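Local structure of glutamic acid/alanine-rich protein (Trypanosoma congolense, 2Y44) at residues A[39-42]-A[43-47]. The protein is a surface protein of the parasite, its ectodomain an elongated, mostly helical bundle that is probably displayed as part of the parasite's surface coat. Residues are numbered along the deposited sequence; the frame is centred on the assembly and turned at random.
Sequences AKER and AEKAV
Ala43 N and Ala39 O, 3.0 Å apart, open a run of four i to i+4 backbone hydrogen bonds within the C-terminal half of the long alpha-helix 18-53 of the GARP helical bundle, in a predicted coiled coil. The carbonyls of Lys40, Glu41 and Arg42 likewise accept the amides of Glu44, Lys45 and Ala46, and one step on Val47 N donates to Ala43 O, so every amide from Ala43 to Val47 is satisfied. Of the four bonds between 39-42 and 43-46, that from Lys45 N to Glu41 O is the straightest, with an N-H...O angle of 167°. No side-chain hydrogen bond joins 39-42 to 43-47. Lys40 runs out extended, its CG anti to the backbone N (chi1 174°), while Glu44 folds at chi2 (-70°) and crosses the lysine chain at a slant, its OE2 3.9 Å from Lys40 CE. The opposite charges are near but not paired: Lys40 NZ stays 5.1 Å from Glu44 OE2, probably a mild attraction. Both residues also touch helix 57-107, whereas Ala39 packs on helix 149-183. Arg42 bends back along its own helix, NE making a long, weak ion pair with Glu184, and one guanidinium face lies over Ala39 CA, which stands 3.5 Å above the plane, toward its rim.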
loop_
_atom_site.group_PDB
_atom_site.type_symbol
_atom_site.label_atom_id
_atom_site.label_comp_id
_atom_site.label_asym_id
_atom_site.label_seq_id
_atom_site.Cartn_x
_atom_site.Cartn_y
_atom_site.Cartn_z
ATOM N N ALA A 39 -8.915 15.732 -15.972
ATOM C CA ALA A 39 -8.057 16.807 -16.517
ATOM C C ALA A 39 -7.872 16.592 -18.014
ATOM O O ALA A 39 -7.839 17.563 -18.789
ATOM C CB ALA A 39 -6.688 16.885 -15.777
ATOM N N LYS A 40 -7.648 15.339 -18.418
ATOM C CA LYS A 40 -7.607 15.016 -19.844
ATOM C C LYS A 40 -8.859 15.503 -20.562
ATOM O O LYS A 40 -8.764 16.131 -21.596
ATOM C CB LYS A 40 -7.502 13.501 -20.060
ATOM C CG LYS A 40 -7.603 13.169 -21.495
ATOM C CD LYS A 40 -7.558 11.685 -21.746
ATOM C CE LYS A 40 -7.713 11.393 -23.236
ATOM N NZ LYS A 40 -7.808 9.894 -23.517
ATOM N N GLU A 41 -10.029 15.188 -20.022
ATOM C CA GLU A 41 -11.284 15.576 -20.687
ATOM C C GLU A 41 -11.391 17.101 -20.800
ATOM O O GLU A 41 -11.857 17.609 -21.823
ATOM C CB GLU A 41 -12.506 15.048 -19.929
ATOM C CG GLU A 41 -13.799 15.407 -20.611
ATOM C CD GLU A 41 -14.976 14.565 -20.144
ATOM O OE1 GLU A 41 -14.861 13.902 -19.085
ATOM O OE2 GLU A 41 -16.005 14.544 -20.858
ATOM N N ARG A 42 -10.974 17.824 -19.768
ATOM C CA ARG A 42 -10.986 19.283 -19.826
ATOM C C ARG A 42 -10.085 19.795 -20.957
ATOM O O ARG A 42 -10.480 20.689 -21.712
ATOM C CB ARG A 42 -10.654 19.936 -18.472
ATOM C CG ARG A 42 -11.806 19.807 -17.430
ATOM C CD ARG A 42 -11.541 20.677 -16.180
ATOM N NE ARG A 42 -10.324 20.278 -15.481
ATOM C CZ ARG A 42 -10.259 19.283 -14.593
ATOM N NH1 ARG A 42 -11.353 18.649 -14.213
ATOM N NH2 ARG A 42 -9.111 19.011 -13.999
ATOM N N ALA A 43 -8.906 19.201 -21.092
ATOM C CA ALA A 43 -7.933 19.653 -22.070
ATOM C C ALA A 43 -8.445 19.307 -23.482
ATOM O O ALA A 43 -8.228 20.057 -24.420
ATOM C CB ALA A 43 -6.511 18.972 -21.798
ATOM N N GLU A 44 -9.143 18.167 -23.631
ATOM C CA GLU A 44 -9.628 17.749 -24.970
ATOM C C GLU A 44 -10.812 18.621 -25.427
ATOM O O GLU A 44 -10.884 19.017 -26.587
ATOM C CB GLU A 44 -10.016 16.257 -25.007
ATOM C CG GLU A 44 -8.866 15.272 -24.611
ATOM C CD GLU A 44 -7.735 15.157 -25.618
ATOM O OE1 GLU A 44 -7.873 15.694 -26.713
ATOM O OE2 GLU A 44 -6.677 14.546 -25.298
ATOM N N LYS A 45 -11.660 19.003 -24.481
ATOM C CA LYS A 45 -12.701 20.009 -24.739
ATOM C C LYS A 45 -12.105 21.353 -25.132
ATOM O O LYS A 45 -12.577 21.995 -26.090
ATOM C CB LYS A 45 -13.617 20.155 -23.517
ATOM C CG LYS A 45 -14.467 18.925 -23.324
ATOM C CD LYS A 45 -15.387 19.078 -22.093
ATOM C CE LYS A 45 -15.913 20.495 -21.881
ATOM N NZ LYS A 45 -16.985 20.446 -20.793
ATOM N N ALA A 46 -11.029 21.736 -24.449
ATOM C CA ALA A 46 -10.339 22.994 -24.756
ATOM C C ALA A 46 -9.812 22.990 -26.207
ATOM O O ALA A 46 -9.868 24.023 -26.890
ATOM C CB ALA A 46 -9.222 23.258 -23.747
ATOM N N VAL A 47 -9.339 21.848 -26.687
ATOM C CA VAL A 47 -8.916 21.703 -28.094
ATOM C C VAL A 47 -10.064 21.940 -29.068
ATOM O O VAL A 47 -9.935 22.680 -30.034
ATOM C CB VAL A 47 -8.331 20.297 -28.408
ATOM C CG1 VAL A 47 -8.179 20.146 -29.927
ATOM C CG2 VAL A 47 -7.011 20.101 -27.668
#